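PDB 4HTE: nicking enzyme from Staphylococcus aureus, which probably nicks plasmid DNA at the origin of transfer as a conjugative relaxase of the MobA/MobL family, represented here by its helical C-terminal domain. Local coordinates for residues V224-L229 with Q249-F254; K90-F95 with E111-T116; F168-L173 with N206-F211. All coordinates share one frame; numbering follows the deposited sequence.

Contact 1 (V224-L229 with Q249-F254)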
loop_
_atom_site.group_PDB
_atom_site.type_symbol
_atom_site.label_atom_id
_atom_site.label_comp_id
_atom_site.label_asym_id
_atom_site.label_seq_id
_atom_site.Cartn_x
_atom_site.Cartn_y
_atom_site.Cartn_z
ATOM N N VAL A 224 -3.927 1.232 11.358
ATOM C CA VAL A 224 -5.340 0.884 11.269
ATOM C C VAL A 224 -5.529 -0.627 11.359
ATOM O O VAL A 224 -6.468 -1.106 11.997
ATOM C CB VAL A 224 -5.984 1.416 9.964
ATOM C CG1 VAL A 224 -5.339 0.788 8.741
ATOM C CG2 VAL A 224 -7.483 1.166 9.961
ATOM N N GLN A 225 -4.627 -1.373 10.728
ATOM C CA GLN A 225 -4.686 -2.829 10.758
ATOM C C GLN A 225 -4.390 -3.353 12.158
ATOM O O GLN A 225 -5.109 -4.207 12.679
ATOM C CB GLN A 225 -3.684 -3.431 9.768
ATOM C CG GLN A 225 -4.030 -3.208 8.307
ATOM C CD GLN A 225 -3.006 -3.821 7.369
ATOM O OE1 GLN A 225 -2.462 -3.143 6.498
ATOM N NE2 GLN A 225 -2.739 -5.111 7.544
ATOM N N ILE A 226 -3.332 -2.827 12.765
ATOM C CA ILE A 226 -2.862 -3.316 14.056
ATOM C C ILE A 226 -3.891 -3.033 15.147
ATOM O O ILE A 226 -3.947 -3.738 16.155
ATOM C CB ILE A 226 -1.502 -2.687 14.434
ATOM C CG1 ILE A 226 -0.464 -2.991 13.348
ATOM C CG2 ILE A 226 -1.025 -3.210 15.784
ATOM C CD1 ILE A 226 0.915 -2.438 13.628
ATOM N N LYS A 227 -4.714 -2.012 14.937
ATOM C CA LYS A 227 -5.769 -1.685 15.887
ATOM C C LYS A 227 -6.727 -2.862 16.052
ATOM O O LYS A 227 -7.258 -3.091 17.139
ATOM C CB LYS A 227 -6.537 -0.444 15.428
ATOM N N GLU A 228 -6.937 -3.610 14.972
ATOM C CA GLU A 228 -7.848 -4.752 14.996
ATOM C C GLU A 228 -7.226 -5.977 15.659
ATOM O O GLU A 228 -7.912 -6.970 15.897
ATOM C CB GLU A 228 -8.285 -5.117 13.576
ATOM C CG GLU A 228 -9.190 -4.088 12.931
ATOM C CD GLU A 228 -9.527 -4.430 11.493
ATOM O OE1 GLU A 228 -8.591 -4.637 10.690
ATOM O OE2 GLU A 228 -10.732 -4.494 11.168
ATOM N N LEU A 229 -5.932 -5.911 15.951
ATOM C CA LEU A 229 -5.239 -7.035 16.568
ATOM C C LEU A 229 -5.364 -6.995 18.087
ATOM O O LEU A 229 -5.270 -8.027 18.752
ATOM C CB LEU A 229 -3.761 -7.043 16.168
ATOM C CG LEU A 229 -3.435 -7.418 14.722
ATOM C CD1 LEU A 229 -1.931 -7.383 14.500
ATOM C CD2 LEU A 229 -3.993 -8.789 14.373
ATOM N N GLN A 249 6.215 -3.339 11.281
ATOM C CA GLN A 249 6.287 -4.220 10.118
ATOM C C GLN A 249 6.452 -5.668 10.557
ATOM O O GLN A 249 5.778 -6.562 10.045
ATOM C CB GLN A 249 7.460 -3.825 9.220
ATOM C CG GLN A 249 7.676 -4.755 8.033
ATOM C CD GLN A 249 6.791 -4.412 6.853
ATOM O OE1 GLN A 249 7.128 -3.550 6.043
ATOM N NE2 GLN A 249 5.650 -5.083 6.749
ATOM N N GLN A 250 7.356 -5.892 11.505
ATOM C CA GLN A 250 7.619 -7.232 12.013
ATOM C C GLN A 250 6.339 -7.889 12.518
ATOM O O GLN A 250 6.187 -9.109 12.437
ATOM C CB GLN A 250 8.658 -7.186 13.133
ATOM C CG GLN A 250 10.030 -6.722 12.681
ATOM C CD GLN A 250 11.043 -6.717 13.805
ATOM O OE1 GLN A 250 10.701 -6.932 14.969
ATOM N NE2 GLN A 250 12.302 -6.469 13.463
ATOM N N LEU A 251 5.425 -7.079 13.042
ATOM C CA LEU A 251 4.140 -7.591 13.503
ATOM C C LEU A 251 3.268 -7.978 12.318
ATOM O O LEU A 251 2.707 -9.070 12.285
ATOM C CB LEU A 251 3.413 -6.553 14.361
ATOM C CG LEU A 251 2.059 -7.021 14.907
ATOM C CD1 LEU A 251 2.239 -8.119 15.947
ATOM C CD2 LEU A 251 1.273 -5.855 15.484
ATOM N N ILE A 252 3.152 -7.078 11.349
ATOM C CA ILE A 252 2.368 -7.356 10.156
ATOM C C ILE A 252 2.846 -8.660 9.537
ATOM O O ILE A 252 2.052 -9.560 9.271
ATOM C CB ILE A 252 2.490 -6.230 9.117
ATOM C CG1 ILE A 252 1.933 -4.919 9.677
ATOM C CG2 ILE A 252 1.756 -6.605 7.841
ATOM C CD1 ILE A 252 0.479 -4.991 10.093
ATOM N N ASP A 253 4.153 -8.760 9.318
ATOM C CA ASP A 253 4.745 -9.979 8.787
ATOM C C ASP A 253 4.367 -11.165 9.665
ATOM O O ASP A 253 3.987 -12.225 9.166
ATOM C CB ASP A 253 6.265 -9.849 8.714
ATOM C CG ASP A 253 6.719 -8.922 7.605
ATOM O OD1 ASP A 253 6.015 -8.838 6.575
ATOM O OD2 ASP A 253 7.784 -8.285 7.758
ATOM N N PHE A 254 4.471 -10.978 10.976
ATOM C CA PHE A 254 4.130 -12.027 11.925
ATOM C C PHE A 254 2.649 -12.387 11.825
ATOM O O PHE A 254 2.267 -13.541 12.013
ATOM C CB PHE A 254 4.469 -11.586 13.351
ATOM C CG PHE A 254 4.261 -12.657 14.380
ATOM C CD1 PHE A 254 3.020 -12.834 14.968
ATOM C CD2 PHE A 254 5.304 -13.486 14.760
ATOM C CE1 PHE A 254 2.821 -13.820 15.916
ATOM C CE2 PHE A 254 5.111 -14.473 15.707
ATOM C CZ PHE A 254 3.869 -14.639 16.285
#
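Ile226, Leu229, Leu251 and Ile252 bring their branched side chains together in an apolar contact, with no hydrogen bond between 224-229 and 249-254. The Leu251 methyl CD2 is the common element. It lies 3.5 Å from Ile226 CG2 and also approaches CG1 and CD1 of the same isoleucine, so it meets that side chain over much of its length. A first torsion of -179° sets Leu251 CG anti to its backbone N. Leu251 CD2 is also 3.7 Å from Leu229 CD1, and these two leucines meet tip to tip. Ile252 supplies the second apolar touch: its CD1 comes within 3.9 Å of Ile226 CG1, and the two isoleucines cross at about a right angle. The Gln225 side chain likewise crosses that of Ile252 at about a right angle.

Ile226 and Leu229, three residues apart, both point toward 249-254; the bond from Leu229 N to Ile226 O (3.0 Å) lies between them.

The nearest CA pair, Ile226 and Ile252, is 7.7 Å apart, and the contact is made by the branches and ends of side chains. A calcium ion lies about 11 Å from the Ile252 side chain. Helix 245-269 also receives Ile226 on Lys248 and Leu229 on Ile264. Helix 130-152 meets Val224 through Ile141, and on the other helix Asp253 and Phe254 touch helix 327-339.

Contact 2 (K90-F95 with E111-T116)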
loop_
_atom_site.group_PDB
_atom_site.type_symbol
_atom_site.label_atom_id
_atom_site.label_comp_id
_atom_site.label_asym_id
_atom_site.label_seq_id
_atom_site.Cartn_x
_atom_site.Cartn_y
_atom_site.Cartn_z
ATOM N N LYS A 90 -21.298 19.102 -1.888
ATOM C CA LYS A 90 -22.649 19.605 -1.670
ATOM C C LYS A 90 -23.579 18.475 -1.245
ATOM O O LYS A 90 -24.314 18.600 -0.266
ATOM C CB LYS A 90 -23.189 20.269 -2.938
ATOM C CG LYS A 90 -22.471 21.547 -3.326
ATOM C CD LYS A 90 -23.039 22.129 -4.610
ATOM C CE LYS A 90 -22.337 23.423 -4.969
ATOM N NZ LYS A 90 -22.867 24.013 -6.221
ATOM N N GLN A 91 -23.536 17.368 -1.980
ATOM C CA GLN A 91 -24.408 16.233 -1.707
ATOM C C GLN A 91 -24.166 15.656 -0.316
ATOM O O GLN A 91 -25.107 15.257 0.370
ATOM C CB GLN A 91 -24.201 15.141 -2.754
ATOM C CG GLN A 91 -25.132 13.958 -2.585
ATOM C CD GLN A 91 -24.935 12.917 -3.659
ATOM O OE1 GLN A 91 -24.059 13.047 -4.513
ATOM N NE2 GLN A 91 -25.748 11.874 -3.623
ATOM N N ALA A 92 -22.902 15.611 0.092
ATOM C CA ALA A 92 -22.536 15.070 1.396
ATOM C C ALA A 92 -23.046 15.967 2.519
ATOM O O ALA A 92 -23.659 15.493 3.476
ATOM C CB ALA A 92 -21.025 14.898 1.493
ATOM N N GLY A 93 -22.791 17.266 2.395
ATOM C CA GLY A 93 -23.241 18.226 3.386
ATOM C C GLY A 93 -24.725 18.082 3.654
ATOM O O GLY A 93 -25.148 17.947 4.802
ATOM N N ILE A 94 -25.518 18.106 2.586
ATOM C CA ILE A 94 -26.961 17.939 2.699
ATOM C C ILE A 94 -27.268 16.606 3.365
ATOM O O ILE A 94 -28.045 16.538 4.316
ATOM C CB ILE A 94 -27.655 17.959 1.319
ATOM C CG1 ILE A 94 -27.393 19.282 0.590
ATOM C CG2 ILE A 94 -29.156 17.741 1.480
ATOM C CD1 ILE A 94 -27.907 19.306 -0.839
ATOM N N PHE A 95 -26.646 15.549 2.856
ATOM C CA PHE A 95 -26.879 14.200 3.352
ATOM C C PHE A 95 -26.718 14.110 4.866
ATOM O O PHE A 95 -27.513 13.460 5.544
ATOM C CB PHE A 95 -25.922 13.217 2.678
ATOM C CG PHE A 95 -26.029 11.815 3.203
ATOM C CD1 PHE A 95 -25.334 11.431 4.338
ATOM C CD2 PHE A 95 -26.825 10.881 2.562
ATOM C CE1 PHE A 95 -25.431 10.144 4.824
ATOM C CE2 PHE A 95 -26.926 9.592 3.044
ATOM C CZ PHE A 95 -26.227 9.223 4.176
ATOM N N GLU A 111 -13.853 12.708 4.018
ATOM C CA GLU A 111 -14.451 11.580 4.717
ATOM C C GLU A 111 -15.957 11.546 4.479
ATOM O O GLU A 111 -16.506 10.518 4.089
ATOM C CB GLU A 111 -14.143 11.655 6.213
ATOM C CG GLU A 111 -12.688 11.367 6.553
ATOM C CD GLU A 111 -12.359 11.633 8.009
ATOM O OE1 GLU A 111 -13.239 12.139 8.735
ATOM O OE2 GLU A 111 -11.219 11.335 8.427
ATOM N N LYS A 112 -16.620 12.677 4.702
ATOM C CA LYS A 112 -18.057 12.781 4.483
ATOM C C LYS A 112 -18.435 12.288 3.091
ATOM O O LYS A 112 -19.275 11.402 2.945
ATOM C CB LYS A 112 -18.521 14.227 4.657
ATOM C CG LYS A 112 -18.595 14.691 6.099
ATOM C CD LYS A 112 -18.915 16.173 6.172
ATOM C CE LYS A 112 -19.098 16.641 7.605
ATOM N NZ LYS A 112 -19.025 18.126 7.723
ATOM N N ILE A 113 -17.811 12.869 2.073
ATOM C CA ILE A 113 -18.079 12.495 0.690
ATOM C C ILE A 113 -18.009 10.985 0.511
ATOM O O ILE A 113 -18.905 10.379 -0.078
ATOM C CB ILE A 113 -17.073 13.153 -0.264
ATOM C CG1 ILE A 113 -17.317 14.660 -0.327
ATOM C CG2 ILE A 113 -17.193 12.549 -1.653
ATOM C CD1 ILE A 113 -16.137 15.442 -0.847
ATOM N N PHE A 114 -16.939 10.381 1.017
ATOM C CA PHE A 114 -16.761 8.937 0.916
ATOM C C PHE A 114 -17.935 8.209 1.558
ATOM O O PHE A 114 -18.527 7.314 0.957
ATOM C CB PHE A 114 -15.453 8.509 1.585
ATOM C CG PHE A 114 -15.120 7.054 1.390
ATOM C CD1 PHE A 114 -14.552 6.612 0.205
ATOM C CD2 PHE A 114 -15.368 6.130 2.392
ATOM C CE1 PHE A 114 -14.243 5.277 0.021
ATOM C CE2 PHE A 114 -15.059 4.791 2.214
ATOM C CZ PHE A 114 -14.496 4.367 1.027
ATOM N N ILE A 115 -18.271 8.604 2.782
ATOM C CA ILE A 115 -19.357 7.972 3.519
ATOM C C ILE A 115 -20.687 8.180 2.808
ATOM O O ILE A 115 -21.453 7.239 2.616
ATOM C CB ILE A 115 -19.458 8.529 4.949
ATOM C CG1 ILE A 115 -18.153 8.265 5.705
ATOM C CG2 ILE A 115 -20.640 7.908 5.676
ATOM C CD1 ILE A 115 -18.195 8.626 7.170
ATOM N N THR A 116 -20.951 9.422 2.421
ATOM C CA THR A 116 -22.179 9.769 1.721
ATOM C C THR A 116 -22.387 8.867 0.512
ATOM O O THR A 116 -23.461 8.299 0.326
ATOM C CB THR A 116 -22.150 11.231 1.239
ATOM O OG1 THR A 116 -22.215 12.112 2.368
ATOM C CG2 THR A 116 -23.324 11.520 0.306
#
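Ala92 and Ile113 have their CA atoms 5.2 Å apart where the two helical segments cross at 78°, their axes approaching to 8.5 Å. An alanine occupies this point, and its CB is set against the other backbone, 3.8 Å from Ile113 N, with Lys112 CB and Ile113 CG1 each at 4.1 Å. Thr116, one turn after Lys112, is the other main partner. Its CG2 lies 3.8 Å from Ala92 CA, and its OG1 is next to the same residue. Phe95, one turn beyond Ala92, slides past Thr116 in the opposite direction: its CB and CG run alongside Thr116 OG1 and CG2, and Thr116 CA stands over one face of the ring. Gln91 adds its CG, 4.2 Å from Thr116 CG2, while its NE2 bonds to Ala16 O.

The Thr116 hydroxyl is turned back onto its own helix. With OG1 anti to the carbonyl carbon, it donates to Lys112 O at 3.1 Å, the C=O...O angle being 121° and the donor 59° above the carbonyl plane. Lys112 O thereby takes two donors, Thr116 OG1 and Thr116 N.

Because the hydroxyl spends its proton within its own helix, a buried polar group can face alanine and phenylalanine without any hydrogen bond between the segments. Between these two segments of the middle helical domain the contact is therefore van der Waals packing, part of it against a hydroxyl oxygen.

Contact 3 (F168-L173 with N206-F211)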
loop_
_atom_site.group_PDB
_atom_site.type_symbol
_atom_site.label_atom_id
_atom_site.label_comp_id
_atom_site.label_asym_id
_atom_site.label_seq_id
_atom_site.Cartn_x
_atom_site.Cartn_y
_atom_site.Cartn_z
ATOM N N PHE A 168 17.041 3.239 -5.012
ATOM C CA PHE A 168 17.196 3.210 -6.458
ATOM C C PHE A 168 17.369 4.627 -6.992
ATOM O O PHE A 168 18.168 4.864 -7.899
ATOM C CB PHE A 168 15.985 2.539 -7.112
ATOM C CG PHE A 168 15.917 2.721 -8.604
ATOM C CD1 PHE A 168 16.490 1.793 -9.457
ATOM C CD2 PHE A 168 15.275 3.820 -9.151
ATOM C CE1 PHE A 168 16.424 1.960 -10.830
ATOM C CE2 PHE A 168 15.207 3.992 -10.523
ATOM C CZ PHE A 168 15.781 3.060 -11.363
ATOM N N PHE A 169 16.627 5.568 -6.417
ATOM C CA PHE A 169 16.682 6.956 -6.864
ATOM C C PHE A 169 17.802 7.733 -6.178
ATOM O O PHE A 169 18.368 8.658 -6.759
ATOM C CB PHE A 169 15.335 7.644 -6.643
ATOM C CG PHE A 169 14.310 7.298 -7.682
ATOM C CD1 PHE A 169 14.410 7.808 -8.966
ATOM C CD2 PHE A 169 13.251 6.461 -7.378
ATOM C CE1 PHE A 169 13.473 7.489 -9.929
ATOM C CE2 PHE A 169 12.308 6.139 -8.338
ATOM C CZ PHE A 169 12.419 6.654 -9.615
ATOM N N ALA A 170 18.121 7.355 -4.946
ATOM C CA ALA A 170 19.245 7.956 -4.243
ATOM C C ALA A 170 20.512 7.704 -5.049
ATOM O O ALA A 170 21.352 8.591 -5.206
ATOM C CB ALA A 170 19.378 7.370 -2.850
ATOM N N ASP A 171 20.638 6.486 -5.563
ATOM C CA ASP A 171 21.776 6.118 -6.390
ATOM C C ASP A 171 21.759 6.904 -7.694
ATOM O O ASP A 171 22.787 7.413 -8.136
ATOM C CB ASP A 171 21.758 4.619 -6.683
ATOM C CG ASP A 171 22.937 4.179 -7.524
ATOM O OD1 ASP A 171 22.802 4.130 -8.766
ATOM O OD2 ASP A 171 24.003 3.889 -6.942
ATOM N N LYS A 172 20.585 6.994 -8.310
ATOM C CA LYS A 172 20.426 7.753 -9.542
ATOM C C LYS A 172 20.917 9.179 -9.346
ATOM O O LYS A 172 21.473 9.783 -10.261
ATOM C CB LYS A 172 18.960 7.771 -9.968
ATOM C CG LYS A 172 18.452 6.436 -10.471
ATOM C CD LYS A 172 18.518 6.352 -11.984
ATOM C CE LYS A 172 19.139 5.046 -12.441
ATOM N NZ LYS A 172 19.145 4.941 -13.923
ATOM N N LEU A 173 20.712 9.708 -8.143
ATOM C CA LEU A 173 21.114 11.075 -7.833
ATOM C C LEU A 173 22.630 11.169 -7.712
ATOM O O LEU A 173 23.269 11.939 -8.423
ATOM C CB LEU A 173 20.461 11.549 -6.531
ATOM C CG LEU A 173 19.806 12.935 -6.512
ATOM C CD1 LEU A 173 19.862 13.509 -5.108
ATOM C CD2 LEU A 173 20.442 13.902 -7.498
ATOM N N ASN A 206 12.818 14.864 -6.120
ATOM C CA ASN A 206 11.410 14.826 -5.756
ATOM C C ASN A 206 10.980 13.406 -5.409
ATOM O O ASN A 206 10.279 13.185 -4.423
ATOM C CB ASN A 206 10.552 15.376 -6.894
ATOM C CG ASN A 206 9.142 15.711 -6.452
ATOM O OD1 ASN A 206 8.199 14.967 -6.723
ATOM N ND2 ASN A 206 8.990 16.835 -5.761
ATOM N N LYS A 207 11.412 12.446 -6.221
ATOM C CA LYS A 207 11.086 11.044 -5.987
ATOM C C LYS A 207 11.515 10.611 -4.590
ATOM O O LYS A 207 10.875 9.761 -3.975
ATOM C CB LYS A 207 11.753 10.142 -7.034
ATOM C CG LYS A 207 11.265 10.359 -8.463
ATOM C CD LYS A 207 9.804 9.979 -8.637
ATOM C CE LYS A 207 9.652 8.569 -9.174
ATOM N NZ LYS A 207 8.226 8.239 -9.435
ATOM N N LEU A 208 12.602 11.187 -4.086
ATOM C CA LEU A 208 13.048 10.862 -2.738
ATOM C C LEU A 208 11.970 11.251 -1.730
ATOM O O LEU A 208 11.694 10.509 -0.788
ATOM C CB LEU A 208 14.371 11.556 -2.407
ATOM C CG LEU A 208 15.588 11.125 -3.227
ATOM C CD1 LEU A 208 16.839 11.722 -2.629
ATOM C CD2 LEU A 208 15.708 9.611 -3.287
ATOM N N GLU A 209 11.359 12.412 -1.936
ATOM C CA GLU A 209 10.276 12.864 -1.072
ATOM C C GLU A 209 9.081 11.937 -1.217
ATOM O O GLU A 209 8.441 11.570 -0.233
ATOM C CB GLU A 209 9.855 14.289 -1.431
ATOM C CG GLU A 209 8.878 14.906 -0.440
ATOM C CD GLU A 209 8.091 16.059 -1.032
ATOM O OE1 GLU A 209 8.632 16.770 -1.906
ATOM O OE2 GLU A 209 6.925 16.252 -0.622
ATOM N N VAL A 210 8.783 11.569 -2.458
ATOM C CA VAL A 210 7.660 10.690 -2.746
ATOM C C VAL A 210 7.669 9.483 -1.817
ATOM O O VAL A 210 6.616 9.036 -1.363
ATOM C CB VAL A 210 7.687 10.198 -4.209
ATOM C CG1 VAL A 210 6.597 9.165 -4.447
ATOM C CG2 VAL A 210 7.528 11.368 -5.173
ATOM N N PHE A 211 8.856 8.964 -1.523
ATOM C CA PHE A 211 8.968 7.748 -0.723
ATOM C C PHE A 211 9.073 8.037 0.772
ATOM O O PHE A 211 8.753 7.179 1.594
ATOM C CB PHE A 211 10.135 6.889 -1.211
ATOM C CG PHE A 211 9.938 6.357 -2.604
ATOM C CD1 PHE A 211 8.993 5.375 -2.857
ATOM C CD2 PHE A 211 10.683 6.849 -3.660
ATOM C CE1 PHE A 211 8.799 4.891 -4.138
ATOM C CE2 PHE A 211 10.494 6.369 -4.943
ATOM C CZ PHE A 211 9.551 5.390 -5.182
#
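Phe169 and Leu208 mark the nearest backbone approach, 6.7 Å between CA atoms, of an antiparallel helix pair formed by helices 159-179 and 198-227. The short segments run at 161° to each other with their axes 9.4 Å apart.

The Phe169 ring is the main element of the contact. Lys207 crosses it obliquely with its aliphatic chain, and its CB stands 3.9 Å from the ring centroid and 11° off the normal, a CH-pi contact over the face. The second torsion of the lysine turns CD and the third (-96°) turns CE, and the chain runs from over the ring centre out past its CZ side; Lys207 CE ends beyond the rim, nearest Phe169 CZ at 3.4 Å. The opposite face of Phe169 is met by Phe168 CD2, 3.7 Å above the plane and over the ring centre, so the phenylalanine ring lies between a lysine chain and the edge of its sequence neighbour.

In this all-helical domain helix 198-227 lies antiparallel to 159-179, and Val210 and Phe211 also touch helix 130-152. Phe211, one turn after Lys207, reaches that third helix at Val151 and Leu152, while its CE2 comes to Phe169 CD2 at 3.7 Å, the two side chains crossing at about a right angle. It also touches Ile162, Ala165 and Ser166 of helix 159-179.

The end of Leu208 turns in to meet Phe169, Ala170 and Leu173. Its CD2 sits 3.9 Å from Phe169 CB and close to Ala170 N, and its CD1 meets Leu173 CD1 at 4.3 Å. Leu173 leans further onto Ile201 and Tyr204 of the facing helix, whereas Lys207 NZ makes a long, weak ion pair with Asp53.

In the fold
Contacts 1 and 3 both use helix 198-227, but at different levels: their centres are 28 Å apart, and the helix meets 245-269 in contact 1 and 159-179 in contact 3. Contact 2 joins a separate pair of helices, and its centre lies 25 Å from that of the chain, against 14 Å for contact 1. Burial does not follow that distance, since contacts 1 and 2 are buried and contact 3 only partly so. None has a hydrogen bond between its segments. Contact 1 relies on branched aliphatic side chains, contact 2 on alanine and threonine at a steep crossing, and contact 3 on an aromatic ring and a lysine chain between antiparallel helices.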